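PDB 3F1X: serine acetyltransferase from Bacteroides vulgatus ATCC 8482, which catalyses transfer of the acetyl group from acetyl-CoA to the hydroxyl of L-serine, giving O-acetylserine, the precursor of cysteine. Local coordinates for the interface of chains A and B and the interface of chains A and C. Residues are numbered along the deposited sequence; one frame, centred on the assembly and turned at random. Chains: chain A/B/C, Serine acetyltransferase.

Contact 1: the interface of chains A and B. Residues chain A 60, 64, 67, 71; chain B 74, 77.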
ATOM      1  N   ASN A  60     -17.658   7.900  -6.524  1.00 48.72           N
ATOM      2  CA  ASN A  60     -16.781   9.070  -6.578  1.00 47.82           C
ATOM      3  C   ASN A  60     -16.632   9.700  -5.191  1.00 47.40           C
ATOM      4  O   ASN A  60     -17.586   9.749  -4.415  1.00 48.63           O
ATOM      5  CB  ASN A  60     -17.333  10.112  -7.556  1.00 47.44           C
ATOM      6  CG  ASN A  60     -16.295  11.149  -7.952  1.00 47.48           C
ATOM      7  OD1 ASN A  60     -15.469  11.563  -7.135  1.00 47.90           O
ATOM      8  ND2 ASN A  60     -16.342  11.586  -9.207  1.00 45.17           N
ATOM      9  N   ASN A  64     -19.945  15.182  -8.555  1.00 25.46           N
ATOM     10  CA  ASN A  64     -19.690  15.738  -9.874  1.00 22.39           C
ATOM     11  C   ASN A  64     -20.649  15.134 -10.885  1.00 21.64           C
ATOM     12  O   ASN A  64     -20.420  14.038 -11.389  1.00 20.02           O
ATOM     13  CB  ASN A  64     -18.253  15.465 -10.316  1.00 23.50           C
ATOM     14  CG  ASN A  64     -17.849  16.311 -11.507  1.00 22.84           C
ATOM     15  OD1 ASN A  64     -18.681  16.642 -12.355  1.00 22.30           O
ATOM     16  ND2 ASN A  64     -16.568  16.658 -11.585  1.00 22.16           N
ATOM     17  N   THR A  67     -19.475  13.816 -14.469  1.00 20.92           N
ATOM     18  CA  THR A  67     -18.666  12.617 -14.663  1.00 19.97           C
ATOM     19  C   THR A  67     -19.303  11.299 -14.232  1.00 20.54           C
ATOM     20  O   THR A  67     -18.652  10.253 -14.262  1.00 19.61           O
ATOM     21  CB  THR A  67     -17.311  12.751 -13.937  1.00 18.87           C
ATOM     22  OG1 THR A  67     -17.527  12.801 -12.520  1.00 19.29           O
ATOM     23  CG2 THR A  67     -16.595  14.023 -14.393  1.00 15.85           C
ATOM     24  N   HIS A  71     -17.609   7.452 -14.946  1.00 17.40           N
ATOM     25  CA  HIS A  71     -17.315   6.500 -13.884  1.00 17.40           C
ATOM     26  C   HIS A  71     -18.055   5.179 -14.023  1.00 18.47           C
ATOM     27  O   HIS A  71     -17.495   4.129 -13.704  1.00 18.20           O
ATOM     28  CB  HIS A  71     -17.574   7.125 -12.513  1.00 16.39           C
ATOM     29  CG  HIS A  71     -16.418   7.933 -12.007  1.00 16.60           C
ATOM     30  ND1 HIS A  71     -16.430   9.311 -11.956  1.00 19.15           N
ATOM     31  CD2 HIS A  71     -15.190   7.554 -11.583  1.00 15.86           C
ATOM     32  CE1 HIS A  71     -15.258   9.744 -11.524  1.00 17.78           C
ATOM     33  NE2 HIS A  71     -14.487   8.697 -11.292  1.00 16.07           N
TER
ATOM     34  N   VAL B  74     -12.711  10.398 -16.722  1.00 17.12           N
ATOM     35  CA  VAL B  74     -12.345  10.192 -15.324  1.00 17.44           C
ATOM     36  C   VAL B  74     -10.959  10.767 -15.047  1.00 16.63           C
ATOM     37  O   VAL B  74     -10.748  11.431 -14.033  1.00 17.22           O
ATOM     38  CB  VAL B  74     -12.351   8.690 -14.957  1.00 16.40           C
ATOM     39  CG1 VAL B  74     -11.881   8.505 -13.515  1.00 17.45           C
ATOM     40  CG2 VAL B  74     -13.759   8.117 -15.132  1.00 14.01           C
ATOM     41  N   GLU B  77     -10.851  14.580 -14.748  1.00 17.35           N
ATOM     42  CA  GLU B  77     -11.401  15.021 -13.465  1.00 16.47           C
ATOM     43  C   GLU B  77     -10.409  14.819 -12.317  1.00 16.67           C
ATOM     44  O   GLU B  77     -10.245  15.694 -11.465  1.00 14.70           O
ATOM     45  CB  GLU B  77     -12.693  14.260 -13.146  1.00 20.58           C
ATOM     46  CG  GLU B  77     -13.220  14.505 -11.726  1.00 21.36           C
ATOM     47  CD  GLU B  77     -14.416  13.624 -11.374  1.00 24.23           C
ATOM     48  OE1 GLU B  77     -14.359  12.406 -11.638  1.00 27.66           O
ATOM     49  OE2 GLU B  77     -15.405  14.144 -10.824  1.00 23.64           O
TER
HETATM   50  O   HOH W   1     -14.685  16.170  -9.245  1.00 40.39           O

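Contact 2: the interface of chains A and C. Residues chain A 152-153; chain C 93, 180.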
ATOM      1  N   SER A 152     -25.164   5.126   2.266  1.00 24.47           N
ATOM      2  CA  SER A 152     -23.788   5.385   2.674  1.00 26.55           C
ATOM      3  C   SER A 152     -23.212   4.641   3.877  1.00 25.74           C
ATOM      4  O   SER A 152     -22.031   4.300   3.862  1.00 24.70           O
ATOM      5  CB  SER A 152     -23.586   6.894   2.866  1.00 25.33           C
ATOM      6  OG  SER A 152     -23.641   7.564   1.621  1.00 24.59           O
ATOM      7  N   CYS A 153     -24.007   4.387   4.915  1.00 25.64           N
ATOM      8  CA  CYS A 153     -23.453   3.694   6.071  1.00 25.31           C
ATOM      9  C   CYS A 153     -24.303   2.636   6.763  1.00 24.75           C
ATOM     10  O   CYS A 153     -23.824   1.975   7.684  1.00 24.12           O
ATOM     11  CB  CYS A 153     -22.973   4.709   7.112  1.00 27.69           C
ATOM     12  SG  CYS A 153     -24.277   5.609   7.976  1.00 28.16           S
TER
ATOM     13  N   PHE C  93     -23.665  17.459   3.250  1.00 34.65           N
ATOM     14  CA  PHE C  93     -24.592  16.376   2.948  1.00 37.88           C
ATOM     15  C   PHE C  93     -26.028  16.766   3.292  1.00 40.15           C
ATOM     16  O   PHE C  93     -26.840  17.019   2.406  1.00 41.82           O
ATOM     17  CB  PHE C  93     -24.202  15.123   3.727  1.00 38.02           C
ATOM     18  CG  PHE C  93     -24.590  13.845   3.046  1.00 38.16           C
ATOM     19  CD1 PHE C  93     -23.786  13.311   2.040  1.00 37.22           C
ATOM     20  CD2 PHE C  93     -25.761  13.178   3.400  1.00 37.91           C
ATOM     21  CE1 PHE C  93     -24.142  12.124   1.392  1.00 38.35           C
ATOM     22  CE2 PHE C  93     -26.134  11.987   2.761  1.00 38.21           C
ATOM     23  CZ  PHE C  93     -25.320  11.463   1.755  1.00 37.78           C
ATOM     24  N   PHE C 180     -22.192   7.637  11.102  1.00 20.35           N
ATOM     25  CA  PHE C 180     -21.146   6.986  10.331  1.00 19.57           C
ATOM     26  C   PHE C 180     -20.186   6.323  11.296  1.00 17.84           C
ATOM     27  O   PHE C 180     -19.821   5.157  11.137  1.00 17.33           O
ATOM     28  CB  PHE C 180     -20.382   8.027   9.531  1.00 23.09           C
ATOM     29  CG  PHE C 180     -20.457   7.829   8.063  1.00 27.19           C
ATOM     30  CD1 PHE C 180     -19.598   6.937   7.426  1.00 29.04           C
ATOM     31  CD2 PHE C 180     -21.386   8.538   7.305  1.00 30.45           C
ATOM     32  CE1 PHE C 180     -19.658   6.754   6.051  1.00 30.40           C
ATOM     33  CE2 PHE C 180     -21.455   8.361   5.924  1.00 31.20           C
ATOM     34  CZ  PHE C 180     -20.587   7.465   5.294  1.00 31.67           C
TER

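Contact 1: the interface of chains A and B
B:Glu77 pushes its carboxylate across the A/B interface into a pocket formed by A:Asn60, A:Asn64, A:Thr67 and A:His71. OE2 accepts from two donors on opposite faces of its plane. The A:Thr67 hydroxyl, OG1, donates to it over 3.0 Å from above the carboxylate plane, and the amide ND2 of A:Asn60, in a poorly ordered side chain, reaches it over 3.2 Å from the opposite face, on the syn side. The A:Asn60 amide stands nearly perpendicular to the carboxylate, the planes 82° apart. A:Asn64 adds a weak direct bond from ND2 and a sounder route through water 1, whose O lies 2.7 Å from B:Glu77 OE2. The carboxylate carbon CD of B:Glu77 lies at the edge of the A:His71 ring, in its plane, though a very short carbon contact there leaves the modelled ring orientation doubtful. One face of the same ring is covered by B:Val74, with CG2 3.9 Å from the ring centroid, while CG1 reaches towards NE2.

Behind these groups, a weak bond within chain A links A:His71 ND1 to the A:Thr67 carbonyl. With CG anti to the backbone N (chi1 171°), the extended chain of B:Glu77 carries the carboxylate from helix 68-93 of chain B to the loop and 3-10 turn of chain A. The donors come from the loop before 3-10 helix 65-67 and from that turn; A:His71, in the first turn of helix 68-93, adds the ring that packs on B:Val74. The patch belongs to the helical N-terminal domain, in a two-fold symmetric interface where each contact has a twin with the chains exchanged.

Contact 2: the interface of chains A and C
C:Phe180 lays one face of its ring against A:Cys153, in a contact between helical segments of two subunits of a serine acetyltransferase, an enzyme of the left-handed beta-helix acyltransferase family. The A:Cys153 CB is the atom that does the touching: it sits over the middle of the ring, 3.9 Å from the centroid, in a CH-pi contact. Its distances to the ring atoms are nearly even, with CE1 at 4.0 Å, as expected for a methylene centred above a face. The thiol sulfur SG lies between the backbone N and the carbonyl carbon (chi1 71°), which carries it towards the base of the phenylalanine, 4.2 Å from C:Phe180 CA, and leaves CB as the part resting on the ring.

A:Ser152 meets the far end of the same ring. Its CB is 3.9 Å from C:Phe180 CZ, and its carbonyl O comes within 3.8 Å of that carbon, so the ring tip is bordered by both backbone and side chain of the serine. The hydroxyl OG, anti to the carbonyl carbon (chi1 -69°), turns away from C:Phe180 and towards C:Phe93. That second phenylalanine is a peripheral neighbour: its CZ stays 4.2 Å from A:Ser152 OG and it gives up little surface. C:Phe180 meets A:Ser152 and A:Cys153 by van der Waals contact, these successive residues lying along its ring from tip to root.

A:Ser152 and A:Cys153 close helix 147-153 of chain A. C:Phe180 belongs to the first turn of helix 177-189, the last helix before the strands of the beta-helix domain, whereas C:Phe93 is the final residue of helix 68-93.

Contact 1 and contact 2 lie about 20 Å apart, measured between the centres of their C-alpha atoms, and put chain A against two different partners. They share no residue, but helix 68-93 serves both: its first half carries A:His71, B:Val74 and B:Glu77, and its last residue, in chain C, borders contact 2. Contact 1 centres on a carboxylate and is part of a two-fold symmetric interface, whereas contact 2 is built mainly on packing against an aromatic ring, in an interface without an exact two-fold. Together they could build the deposited hexamer, probably two trimers joined through their helical domains, as is typical of serine acetyltransferases.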